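Local coordinates for capsule biosynthesis protein CapD proenzyme (Bacillus anthracis, PDB 3GA9) that cleaves the poly-gamma-D-glutamate capsule and joins it through an amide bond to the side-chain amino group of meso-diaminopimelic acid in the peptidoglycan, at residues 44-49 with 110-115; 69-74 with 82-87; 95-100 with 205-210; 135-140 with 165-170. All coordinates share one frame; numbering follows the deposited sequence.

How the interactions relate
This chain is the N-terminal of two pieces cut from one gamma-glutamyltransferase-family precursor. From its N terminus, helix 44-58 leads into the hairpin of strands 68-75 and 78-83, and helix 104-115 follows. Interaction 1 closes this loop by pairing the two helices; interaction 2, within the hairpin, is nested inside it. The two touch: Ile111 and Ala48 pack on Met71, and Ile111 and Tyr115 on Ile82. Interaction 3 ties the loop before helix 104-115 to the end of helix 196-206; it crosses interaction 1, and Gly100 meets Glu86 of interaction 2. Interaction 4, nested in the loop of interaction 3, joins strand 135-136 and the start of helix 139-152 to the loop before strand 172-173.

Interaction 1 of 4, residues 44-49 with 110-115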
loop_
_atom_site.group_PDB
_atom_site.type_symbol
_atom_site.label_atom_id
_atom_site.label_comp_id
_atom_site.label_asym_id
_atom_site.label_seq_id
_atom_site.Cartn_x
_atom_site.Cartn_y
_atom_site.Cartn_z
ATOM N N ALA A 44 -14.418 2.403 10.910
ATOM C CA ALA A 44 -13.519 2.140 9.796
ATOM C C ALA A 44 -12.123 1.838 10.309
ATOM O O ALA A 44 -11.418 1.030 9.708
ATOM C CB ALA A 44 -13.503 3.297 8.794
ATOM N N VAL A 45 -11.741 2.439 11.436
ATOM C CA VAL A 45 -10.408 2.176 11.998
ATOM C C VAL A 45 -10.293 0.842 12.756
ATOM O O VAL A 45 -9.241 0.190 12.719
ATOM C CB VAL A 45 -9.860 3.354 12.853
ATOM C CG1 VAL A 45 -10.085 4.678 12.119
ATOM C CG2 VAL A 45 -10.466 3.363 14.224
ATOM N N ASP A 46 -11.360 0.437 13.439
ATOM C CA ASP A 46 -11.395 -0.907 14.009
ATOM C C ASP A 46 -11.327 -1.946 12.882
ATOM O O ASP A 46 -10.563 -2.913 12.968
ATOM C CB ASP A 46 -12.635 -1.119 14.893
ATOM C CG ASP A 46 -12.594 -0.272 16.197
ATOM O OD1 ASP A 46 -11.525 0.287 16.568
ATOM O OD2 ASP A 46 -13.649 -0.173 16.878
ATOM N N ALA A 47 -12.113 -1.745 11.823
ATOM C CA ALA A 47 -12.043 -2.638 10.649
ATOM C C ALA A 47 -10.628 -2.641 10.029
ATOM O O ALA A 47 -10.158 -3.692 9.626
ATOM C CB ALA A 47 -13.080 -2.261 9.611
ATOM N N ALA A 48 -9.972 -1.470 9.981
ATOM C CA ALA A 48 -8.643 -1.293 9.412
ATOM C C ALA A 48 -7.572 -2.082 10.154
ATOM O O ALA A 48 -6.697 -2.684 9.549
ATOM C CB ALA A 48 -8.277 0.200 9.370
ATOM N N ILE A 49 -7.641 -2.089 11.475
ATOM C CA ILE A 49 -6.706 -2.889 12.277
ATOM C C ILE A 49 -6.904 -4.366 12.016
ATOM O O ILE A 49 -5.929 -5.131 11.902
ATOM C CB ILE A 49 -6.870 -2.594 13.772
ATOM C CG1 ILE A 49 -6.538 -1.142 14.032
ATOM C CG2 ILE A 49 -5.980 -3.530 14.638
ATOM C CD1 ILE A 49 -7.256 -0.633 15.233
ATOM N N TYR A 110 -1.051 2.610 18.271
ATOM C CA TYR A 110 -1.235 4.046 18.325
ATOM C C TYR A 110 -2.608 4.382 17.739
ATOM O O TYR A 110 -3.399 5.122 18.329
ATOM C CB TYR A 110 -0.121 4.796 17.553
ATOM C CG TYR A 110 -0.315 6.278 17.685
ATOM C CD1 TYR A 110 -1.222 6.951 16.843
ATOM C CD2 TYR A 110 0.319 7.005 18.708
ATOM C CE1 TYR A 110 -1.472 8.325 16.987
ATOM C CE2 TYR A 110 0.073 8.400 18.857
ATOM C CZ TYR A 110 -0.824 9.026 17.997
ATOM O OH TYR A 110 -1.108 10.351 18.122
ATOM N N ILE A 111 -2.892 3.816 16.569
ATOM C CA ILE A 111 -4.111 4.122 15.851
ATOM C C ILE A 111 -5.256 3.693 16.744
ATOM O O ILE A 111 -6.279 4.373 16.833
ATOM C CB ILE A 111 -4.140 3.367 14.516
ATOM C CG1 ILE A 111 -3.294 4.131 13.473
ATOM C CG2 ILE A 111 -5.587 3.129 14.022
ATOM C CD1 ILE A 111 -2.973 3.322 12.214
ATOM N N HIS A 112 -5.095 2.545 17.403
ATOM C CA HIS A 112 -6.198 2.049 18.179
ATOM C C HIS A 112 -6.453 2.937 19.397
ATOM O O HIS A 112 -7.586 3.340 19.638
ATOM C CB HIS A 112 -5.986 0.609 18.585
ATOM C CG HIS A 112 -7.059 0.086 19.471
ATOM N ND1 HIS A 112 -6.994 0.178 20.847
ATOM C CD2 HIS A 112 -8.239 -0.506 19.180
ATOM C CE1 HIS A 112 -8.085 -0.356 21.364
ATOM N NE2 HIS A 112 -8.858 -0.775 20.374
ATOM N N ASP A 113 -5.394 3.259 20.128
ATOM C CA ASP A 113 -5.502 4.092 21.334
ATOM C C ASP A 113 -6.097 5.454 21.074
ATOM O O ASP A 113 -6.761 6.007 21.928
ATOM C CB ASP A 113 -4.149 4.246 22.028
ATOM C CG ASP A 113 -3.702 2.950 22.718
ATOM O OD1 ASP A 113 -4.516 1.980 22.774
ATOM O OD2 ASP A 113 -2.530 2.898 23.191
ATOM N N ASN A 114 -5.866 5.988 19.883
ATOM C CA ASN A 114 -6.280 7.340 19.590
ATOM C C ASN A 114 -7.564 7.402 18.805
ATOM O O ASN A 114 -8.291 8.381 18.915
ATOM C CB ASN A 114 -5.136 8.088 18.907
ATOM C CG ASN A 114 -3.949 8.269 19.825
ATOM O OD1 ASN A 114 -3.863 9.279 20.518
ATOM N ND2 ASN A 114 -3.067 7.271 19.898
ATOM N N TYR A 115 -7.860 6.353 18.037
ATOM C CA TYR A 115 -9.042 6.355 17.178
ATOM C C TYR A 115 -9.916 5.128 17.231
ATOM O O TYR A 115 -10.912 5.069 16.506
ATOM C CB TYR A 115 -8.660 6.592 15.717
ATOM C CG TYR A 115 -7.827 7.819 15.537
ATOM C CD1 TYR A 115 -8.423 9.053 15.280
ATOM C CD2 TYR A 115 -6.443 7.746 15.629
ATOM C CE1 TYR A 115 -7.655 10.193 15.123
ATOM C CE2 TYR A 115 -5.665 8.890 15.495
ATOM C CZ TYR A 115 -6.283 10.098 15.245
ATOM O OH TYR A 115 -5.503 11.206 15.102
#
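Val45 and Ile49 face Ile111, His112 and Tyr115 across two antiparallel helices of the helical layer that covers the sheet in this gamma-glutamyltransferase-family Ntn fold. The local axes are 10.1 Å apart with a crossing angle of -162°, and no hydrogen bond spans them, so the pairing rests on side-chain fit. Val45 CB lies 4.4 Å from Ile111 CG2. Its CG2 branch is directed at Tyr115, but the exact place of that methyl is doubtful, because the model sets it too close to the Tyr115 carbonyl oxygen. The polar ends are held by the residues following helix 104-115: Asp46 accepts from Ser117 N and Leu118 N, while His112 NE2 bonds Leu118 O. The inner side rests on the sheet through Ile73, Met71 and Ile82. One turn after Val45, Ile49 extends its CD1 to within 3.8 Å of His112 CB and 4.3 Å of Ile111 CG2. His112 holds CG anti to its backbone N (chi1 176°), and the two side chains cross at about a right angle. Ile49 CD1 therefore sits at the imidazole edge, near its plane and 4.1 Å from His112 CD2.

Interaction 2 of 4, residues 69-74 with 82-87; sequences GGMLII and IDYRET
Tyr84 lays its phenol ring flat against the main chain of Gly69 and Gly70, and Gly69 has no side chain to keep it off. Gly69 O lies 3.2 Å above the ring plane, over its centre, and Gly70 N stands over the same face nearer the rim. Gly70 CA adds an off-centre CH-pi contact. The ring is folded back by a chi1 of 45°, which sets CG between the backbone N and the carbonyl carbon; Met71 CB then meets its edge, 4.0 Å from Tyr84 CE2.

The ring contact sits at the end of an antiparallel hairpin. Selenomethionine Met71 and Ile82 form a hydrogen-bonded pair, Met71 N to Ile82 O at 2.8 Å and Ile82 N to Met71 O at 2.7 Å. Tyr84 N gives Gly69 O a further bond of 2.9 Å, whereas the return bond from Gly69 N to Tyr84 O is weak. An Asx turn, Arg85 N to Asp83 OD1, then bends the chain away.

Strand 68-75 pairs on its other edge with a strand of the second chain, whose Asn18 bonds Tyr84 OH. Asp83 is salt-bridged to Arg221 and to Arg55 of that chain, so its buried negative charge is probably balanced by two arginines, one from each polypeptide.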
loop_
_atom_site.group_PDB
_atom_site.type_symbol
_atom_site.label_atom_id
_atom_site.label_comp_id
_atom_site.label_asym_id
_atom_site.label_seq_id
_atom_site.Cartn_x
_atom_site.Cartn_y
_atom_site.Cartn_z
ATOM N N GLY A 69 4.138 0.956 7.426
ATOM C CA GLY A 69 3.231 1.498 6.445
ATOM C C GLY A 69 2.706 2.840 6.891
ATOM O O GLY A 69 3.260 3.462 7.803
ATOM N N GLY A 70 1.618 3.277 6.254
ATOM C CA GLY A 70 0.965 4.520 6.629
ATOM C C GLY A 70 -0.528 4.492 6.438
ATOM O O GLY A 70 -1.043 3.810 5.535
HETATM N N MSE A 71 -1.232 5.247 7.284
HETATM C CA MSE A 71 -2.664 5.266 7.261
HETATM C C MSE A 71 -3.196 6.699 7.194
HETATM O O MSE A 71 -2.826 7.555 8.024
HETATM C CB MSE A 71 -3.255 4.538 8.466
HETATM C CG MSE A 71 -4.782 4.526 8.443
HETATM SE SE MSE A 71 -5.527 3.323 9.776
HETATM C CE MSE A 71 -4.792 1.639 9.176
ATOM N N LEU A 72 -4.069 6.928 6.208
ATOM C CA LEU A 72 -4.850 8.152 6.117
ATOM C C LEU A 72 -6.228 7.897 6.687
ATOM O O LEU A 72 -6.919 6.942 6.276
ATOM C CB LEU A 72 -4.992 8.542 4.656
ATOM C CG LEU A 72 -5.222 9.975 4.240
ATOM C CD1 LEU A 72 -4.229 10.949 4.840
ATOM C CD2 LEU A 72 -5.118 9.963 2.709
ATOM N N ILE A 73 -6.629 8.732 7.640
ATOM C CA ILE A 73 -7.965 8.652 8.187
ATOM C C ILE A 73 -8.666 9.977 7.936
ATOM O O ILE A 73 -8.297 11.004 8.472
ATOM C CB ILE A 73 -7.981 8.307 9.714
ATOM C CG1 ILE A 73 -7.082 7.098 10.027
ATOM C CG2 ILE A 73 -9.411 8.080 10.228
ATOM C CD1 ILE A 73 -6.819 6.890 11.540
ATOM N N ILE A 74 -9.681 9.932 7.093
ATOM C CA ILE A 74 -10.531 11.102 6.846
ATOM C C ILE A 74 -11.976 10.836 7.298
ATOM O O ILE A 74 -12.661 9.951 6.746
ATOM C CB ILE A 74 -10.568 11.497 5.358
ATOM C CG1 ILE A 74 -9.165 11.516 4.730
ATOM C CG2 ILE A 74 -11.335 12.842 5.184
ATOM C CD1 ILE A 74 -8.123 12.362 5.438
ATOM N N ILE A 82 -1.317 8.738 9.894
ATOM C CA ILE A 82 -0.421 8.006 10.810
ATOM C C ILE A 82 0.745 7.340 10.028
ATOM O O ILE A 82 0.544 6.589 9.058
ATOM C CB ILE A 82 -1.159 6.912 11.635
ATOM C CG1 ILE A 82 -2.639 7.254 11.876
ATOM C CG2 ILE A 82 -0.364 6.574 12.911
ATOM C CD1 ILE A 82 -2.872 8.260 13.006
ATOM N N ASP A 83 1.960 7.622 10.460
ATOM C CA ASP A 83 3.140 7.153 9.773
ATOM C C ASP A 83 3.846 6.159 10.684
ATOM O O ASP A 83 4.468 6.549 11.656
ATOM C CB ASP A 83 4.041 8.363 9.455
ATOM C CG ASP A 83 5.421 7.983 8.999
ATOM O OD1 ASP A 83 5.788 6.792 8.979
ATOM O OD2 ASP A 83 6.175 8.906 8.635
ATOM N N TYR A 84 3.765 4.874 10.338
ATOM C CA TYR A 84 4.406 3.817 11.125
ATOM C C TYR A 84 5.415 3.053 10.271
ATOM O O TYR A 84 5.549 1.837 10.327
ATOM C CB TYR A 84 3.370 2.868 11.747
ATOM C CG TYR A 84 2.283 2.438 10.792
ATOM C CD1 TYR A 84 2.409 1.269 10.039
ATOM C CD2 TYR A 84 1.118 3.206 10.649
ATOM C CE1 TYR A 84 1.384 0.875 9.151
ATOM C CE2 TYR A 84 0.111 2.840 9.797
ATOM C CZ TYR A 84 0.239 1.675 9.041
ATOM O OH TYR A 84 -0.798 1.324 8.202
ATOM N N ARG A 85 6.166 3.815 9.513
ATOM C CA ARG A 85 7.200 3.258 8.725
ATOM C C ARG A 85 8.404 2.881 9.593
ATOM O O ARG A 85 8.635 3.470 10.656
ATOM C CB ARG A 85 7.565 4.301 7.694
ATOM C CG ARG A 85 8.325 3.788 6.576
ATOM C CD ARG A 85 7.833 4.400 5.291
ATOM N NE ARG A 85 8.982 4.425 4.402
ATOM C CZ ARG A 85 9.364 3.402 3.649
ATOM N NH1 ARG A 85 8.660 2.261 3.650
ATOM N NH2 ARG A 85 10.448 3.536 2.889
ATOM N N GLU A 86 9.150 1.883 9.132
ATOM C CA GLU A 86 10.360 1.391 9.786
ATOM C C GLU A 86 11.432 2.479 9.888
ATOM O O GLU A 86 11.561 3.327 9.019
ATOM C CB GLU A 86 10.924 0.180 9.020
ATOM C CG GLU A 86 9.856 -0.875 8.582
ATOM C CD GLU A 86 9.232 -0.649 7.162
ATOM O OE1 GLU A 86 8.730 0.477 6.853
ATOM O OE2 GLU A 86 9.208 -1.627 6.363
ATOM N N THR A 87 12.198 2.459 10.965
ATOM C CA THR A 87 13.231 3.459 11.152
ATOM C C THR A 87 14.606 2.806 11.197
ATOM O O THR A 87 14.738 1.634 11.620
ATOM C CB THR A 87 13.028 4.209 12.440
ATOM O OG1 THR A 87 12.836 3.261 13.481
ATOM C CG2 THR A 87 11.802 5.072 12.354
#

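Interaction 3 of 4, residues 95-100 with 205-210; sequences QKPHIG and TAKISL
The Ala206 carbonyl group, approached by Lys96 and Pro97, is the flat group at the centre of this contact, and no aromatic ring takes part. Lys96 NZ comes in tilted 32° from the carbonyl plane, 2.7 Å from Ala206 O, with a C=O...N angle of 148°. Pro97 CG lies on the other side of that plane, 4.0 Å from the same oxygen.

Lys96 reaches this position by starting with CG between its backbone N and carbonyl carbon (chi1 39°) and bending again at its third and fourth torsions. The Lys96 side chain crosses that of Ile208 at about a right angle, and the approach is tight, with Lys96 NZ 3.2 Å from Ile208 CG1. Next to the lysine, Ile99 lays both of its branches against Ala206: CD1 is 3.9 Å and CG2 4.0 Å from Ala206 CB. Ile208 answers from the other segment, placing CD1 3.5 Å from Ile99 O.

The contact thus ties the loop ahead of helix 104-115 to the C-terminal end of helix 196-206, where Lys207 leaves helical geometry with a positive phi. The second chain of the enzyme closes in as well: its Thr26 packs on Ile99 and its Asn36 bonds Gly100 O. The ammonium group of a buried lysine facing the carbonyl at a helix C terminus, the negative end of the dipole, is consistent with favourable electrostatics on top of the hydrogen bond.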
loop_
_atom_site.group_PDB
_atom_site.type_symbol
_atom_site.label_atom_id
_atom_site.label_comp_id
_atom_site.label_asym_id
_atom_site.label_seq_id
_atom_site.Cartn_x
_atom_site.Cartn_y
_atom_site.Cartn_z
ATOM N N GLN A 95 27.653 -3.848 6.622
ATOM C CA GLN A 95 26.777 -2.808 6.080
ATOM C C GLN A 95 25.782 -2.088 7.012
ATOM O O GLN A 95 25.874 -0.864 7.123
ATOM C CB GLN A 95 26.131 -3.258 4.760
ATOM C CG GLN A 95 25.393 -2.162 4.010
ATOM C CD GLN A 95 26.304 -1.237 3.238
ATOM O OE1 GLN A 95 27.341 -0.791 3.738
ATOM N NE2 GLN A 95 25.910 -0.923 2.014
ATOM N N LYS A 96 24.865 -2.762 7.713
ATOM C CA LYS A 96 24.752 -4.210 8.012
ATOM C C LYS A 96 23.755 -4.884 7.047
ATOM O O LYS A 96 23.673 -4.470 5.886
ATOM C CB LYS A 96 24.159 -4.263 9.409
ATOM C CG LYS A 96 23.084 -3.165 9.548
ATOM C CD LYS A 96 22.312 -3.272 10.836
ATOM C CE LYS A 96 20.849 -2.980 10.577
ATOM N NZ LYS A 96 20.056 -3.975 11.366
ATOM N N PRO A 97 22.978 -5.914 7.513
ATOM C CA PRO A 97 21.682 -6.160 6.807
ATOM C C PRO A 97 20.747 -4.925 6.865
ATOM O O PRO A 97 20.605 -4.290 7.906
ATOM C CB PRO A 97 21.071 -7.387 7.530
ATOM C CG PRO A 97 21.960 -7.664 8.731
ATOM C CD PRO A 97 23.320 -7.031 8.421
ATOM N N HIS A 98 20.151 -4.573 5.737
ATOM C CA HIS A 98 19.386 -3.339 5.634
ATOM C C HIS A 98 17.966 -3.561 6.109
ATOM O O HIS A 98 17.052 -3.649 5.312
ATOM C CB HIS A 98 19.418 -2.839 4.189
ATOM C CG HIS A 98 20.702 -3.154 3.486
ATOM N ND1 HIS A 98 21.901 -2.549 3.815
ATOM C CD2 HIS A 98 20.986 -4.034 2.492
ATOM C CE1 HIS A 98 22.858 -3.026 3.038
ATOM N NE2 HIS A 98 22.330 -3.930 2.231
ATOM N N ILE A 99 17.810 -3.662 7.425
ATOM C CA ILE A 99 16.524 -3.897 8.091
ATOM C C ILE A 99 16.182 -2.726 9.041
ATOM O O ILE A 99 16.947 -2.442 9.942
ATOM C CB ILE A 99 16.601 -5.226 8.911
ATOM C CG1 ILE A 99 17.029 -6.385 8.011
ATOM C CG2 ILE A 99 15.284 -5.512 9.676
ATOM C CD1 ILE A 99 17.274 -7.696 8.756
ATOM N N GLY A 100 15.046 -2.054 8.844
ATOM C CA GLY A 100 14.555 -1.046 9.804
ATOM C C GLY A 100 13.845 -1.661 11.023
ATOM O O GLY A 100 13.441 -2.816 10.992
ATOM N N THR A 205 18.304 -11.756 14.852
ATOM C CA THR A 205 18.189 -11.911 13.394
ATOM C C THR A 205 18.605 -10.656 12.622
ATOM O O THR A 205 19.211 -10.754 11.573
ATOM C CB THR A 205 16.747 -12.277 12.975
ATOM O OG1 THR A 205 16.275 -13.379 13.764
ATOM C CG2 THR A 205 16.694 -12.656 11.490
ATOM N N ALA A 206 18.248 -9.480 13.141
ATOM C CA ALA A 206 18.429 -8.230 12.419
ATOM C C ALA A 206 19.701 -7.500 12.827
ATOM O O ALA A 206 20.159 -6.606 12.120
ATOM C CB ALA A 206 17.214 -7.327 12.629
ATOM N N LYS A 207 20.261 -7.882 13.971
ATOM C CA LYS A 207 21.456 -7.250 14.528
ATOM C C LYS A 207 21.115 -5.824 14.922
ATOM O O LYS A 207 21.837 -4.893 14.575
ATOM C CB LYS A 207 22.639 -7.277 13.549
ATOM C CG LYS A 207 22.859 -8.600 12.847
ATOM C CD LYS A 207 23.189 -9.705 13.825
ATOM C CE LYS A 207 23.490 -11.020 13.086
ATOM N NZ LYS A 207 24.367 -11.904 13.930
ATOM N N ILE A 208 19.985 -5.649 15.591
ATOM C CA ILE A 208 19.538 -4.337 16.002
ATOM C C ILE A 208 19.452 -4.408 17.501
ATOM O O ILE A 208 18.991 -5.417 18.046
ATOM C CB ILE A 208 18.135 -3.991 15.455
ATOM C CG1 ILE A 208 18.155 -3.838 13.933
ATOM C CG2 ILE A 208 17.555 -2.756 16.175
ATOM C CD1 ILE A 208 16.758 -3.549 13.275
ATOM N N SER A 209 19.897 -3.359 18.181
ATOM C CA SER A 209 19.944 -3.402 19.633
ATOM C C SER A 209 18.524 -3.477 20.201
ATOM O O SER A 209 17.556 -3.051 19.555
ATOM C CB SER A 209 20.655 -2.167 20.185
ATOM O OG SER A 209 19.820 -1.040 20.006
ATOM N N LEU A 210 18.427 -3.998 21.414
ATOM C CA LEU A 210 17.176 -4.039 22.140
ATOM C C LEU A 210 16.614 -2.667 22.378
ATOM O O LEU A 210 15.407 -2.438 22.260
ATOM C CB LEU A 210 17.344 -4.784 23.458
ATOM C CG LEU A 210 17.419 -6.305 23.260
ATOM C CD1 LEU A 210 17.748 -6.968 24.593
ATOM C CD2 LEU A 210 16.122 -6.885 22.701
#

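Interaction 4 of 4, residues 135-140 with 165-170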
loop_
_atom_site.group_PDB
_atom_site.type_symbol
_atom_site.label_atom_id
_atom_site.label_comp_id
_atom_site.label_asym_id
_atom_site.label_seq_id
_atom_site.Cartn_x
_atom_site.Cartn_y
_atom_site.Cartn_z
ATOM N N PHE A 135 -5.282 -21.163 6.483
ATOM C CA PHE A 135 -6.102 -20.599 5.450
ATOM C C PHE A 135 -5.654 -21.291 4.171
ATOM O O PHE A 135 -4.600 -21.910 4.133
ATOM C CB PHE A 135 -5.879 -19.091 5.370
ATOM C CG PHE A 135 -4.545 -18.691 4.808
ATOM C CD1 PHE A 135 -4.420 -18.350 3.464
ATOM C CD2 PHE A 135 -3.423 -18.617 5.622
ATOM C CE1 PHE A 135 -3.178 -17.942 2.922
ATOM C CE2 PHE A 135 -2.187 -18.218 5.114
ATOM C CZ PHE A 135 -2.056 -17.884 3.735
ATOM N N LYS A 136 -6.449 -21.181 3.129
ATOM C CA LYS A 136 -6.140 -21.843 1.882
ATOM C C LYS A 136 -5.297 -20.932 0.956
ATOM O O LYS A 136 -5.666 -19.777 0.689
ATOM C CB LYS A 136 -7.477 -22.268 1.249
ATOM C CG LYS A 136 -7.433 -22.989 -0.069
ATOM C CD LYS A 136 -8.838 -23.541 -0.412
ATOM C CE LYS A 136 -9.204 -23.316 -1.898
ATOM N NZ LYS A 136 -10.187 -24.351 -2.379
ATOM N N VAL A 137 -4.162 -21.439 0.466
ATOM C CA VAL A 137 -3.309 -20.581 -0.342
ATOM C C VAL A 137 -3.854 -20.348 -1.743
ATOM O O VAL A 137 -4.388 -21.243 -2.384
ATOM C CB VAL A 137 -1.787 -20.953 -0.307
ATOM C CG1 VAL A 137 -1.397 -21.576 1.036
ATOM C CG2 VAL A 137 -1.381 -21.802 -1.476
ATOM N N ASP A 138 -3.729 -19.103 -2.190
ATOM C CA ASP A 138 -4.170 -18.689 -3.507
ATOM C C ASP A 138 -3.027 -18.715 -4.525
ATOM O O ASP A 138 -1.863 -18.963 -4.182
ATOM C CB ASP A 138 -4.763 -17.270 -3.442
ATOM C CG ASP A 138 -3.678 -16.175 -3.287
ATOM O OD1 ASP A 138 -2.986 -16.133 -2.242
ATOM O OD2 ASP A 138 -3.519 -15.361 -4.237
ATOM N N ASP A 139 -3.391 -18.432 -5.772
ATOM C CA ASP A 139 -2.463 -18.310 -6.892
ATOM C C ASP A 139 -1.263 -17.432 -6.562
ATOM O O ASP A 139 -0.115 -17.857 -6.698
ATOM C CB ASP A 139 -3.190 -17.679 -8.103
ATOM C CG ASP A 139 -3.845 -18.717 -9.023
ATOM O OD1 ASP A 139 -3.775 -19.964 -8.724
ATOM O OD2 ASP A 139 -4.430 -18.261 -10.064
ATOM N N SER A 140 -1.538 -16.199 -6.149
ATOM C CA SER A 140 -0.480 -15.211 -6.065
ATOM C C SER A 140 0.575 -15.588 -5.018
ATOM O O SER A 140 1.769 -15.459 -5.275
ATOM C CB SER A 140 -1.056 -13.829 -5.839
ATOM O OG SER A 140 -1.905 -13.865 -4.720
ATOM N N GLU A 165 9.198 -27.654 -2.517
ATOM C CA GLU A 165 8.463 -26.889 -3.529
ATOM C C GLU A 165 7.511 -25.868 -2.897
ATOM O O GLU A 165 7.060 -26.081 -1.779
ATOM C CB GLU A 165 7.670 -27.838 -4.424
ATOM C CG GLU A 165 8.496 -28.961 -5.077
ATOM C CD GLU A 165 9.372 -28.515 -6.270
ATOM O OE1 GLU A 165 9.444 -27.301 -6.611
ATOM O OE2 GLU A 165 10.015 -29.413 -6.876
ATOM N N PRO A 166 7.202 -24.754 -3.607
ATOM C CA PRO A 166 6.236 -23.780 -3.068
ATOM C C PRO A 166 4.897 -24.442 -2.743
ATOM O O PRO A 166 4.400 -25.236 -3.536
ATOM C CB PRO A 166 6.065 -22.782 -4.212
ATOM C CG PRO A 166 7.305 -22.896 -5.002
ATOM C CD PRO A 166 7.716 -24.333 -4.924
ATOM N N ILE A 167 4.334 -24.146 -1.574
ATOM C CA ILE A 167 3.027 -24.683 -1.196
ATOM C C ILE A 167 1.984 -24.417 -2.299
ATOM O O ILE A 167 1.884 -23.308 -2.802
ATOM C CB ILE A 167 2.597 -24.158 0.197
ATOM C CG1 ILE A 167 1.385 -24.934 0.729
ATOM C CG2 ILE A 167 2.398 -22.639 0.191
ATOM C CD1 ILE A 167 1.247 -24.918 2.254
ATOM N N GLU A 168 1.218 -25.434 -2.691
ATOM C CA GLU A 168 0.383 -25.310 -3.901
ATOM C C GLU A 168 -0.904 -24.610 -3.626
ATOM O O GLU A 168 -1.373 -24.647 -2.522
ATOM C CB GLU A 168 0.057 -26.678 -4.475
ATOM C CG GLU A 168 1.265 -27.576 -4.666
ATOM C CD GLU A 168 0.841 -28.982 -5.065
ATOM O OE1 GLU A 168 0.301 -29.714 -4.194
ATOM O OE2 GLU A 168 1.033 -29.352 -6.247
ATOM N N THR A 169 -1.478 -23.973 -4.638
ATOM C CA THR A 169 -2.810 -23.395 -4.535
ATOM C C THR A 169 -3.801 -24.436 -3.996
ATOM O O THR A 169 -3.786 -25.598 -4.418
ATOM C CB THR A 169 -3.271 -22.872 -5.902
ATOM O OG1 THR A 169 -2.303 -21.934 -6.372
ATOM C CG2 THR A 169 -4.642 -22.168 -5.820
ATOM N N GLY A 170 -4.633 -24.038 -3.034
ATOM C CA GLY A 170 -5.585 -24.990 -2.439
ATOM C C GLY A 170 -5.139 -25.598 -1.124
ATOM O O GLY A 170 -5.983 -25.964 -0.324
#
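Val137 and Ile167 cross obliquely where the small two-stranded antiparallel sheet of 135-136 and 172-173 gives way to the N-cap of helix 139-152. Val137 turns CG1 toward Ile167 CG2, 4.0 Å away, and with Leu173 the pair makes the apolar side of the contact. The other branch, Val137 CG2, is pressed to 3.0 Å from Glu168 O, a tight fit that goes with a chi1 of -31°, well off the usual staggered value.

Lys136 lies alongside Gly170. With CG anti to the backbone N it runs its methylenes past the glycine, Lys136 CG lying 3.3 Å from Gly170 O, so that the aliphatic stem does the touching and not the ammonium end. Thr169 faces the start of the helix: its side chain meets that of Asp139 at a slant, and the bond from Thr169 OG1 to Asp139 OD1 is weak, the place of OG1 being less certain. Asp138 occupies the N-cap position just before these helical residues.

The touching parts, 136-139 and 167-170, run at 104° to each other, yet the main chains still join. Backbone bonds of Phe135 with Leu173 and of Val137 with Glu171 belong to the same pairing, which brings the chain before helix 139-152 against the loop that follows it. Val137 O receives Gly170 N at 2.9 Å, in its carbonyl plane and with an N-H...O angle of 170°, while Thr169 CA makes a CA-H...O contact with the same oxygen at 3.4 Å.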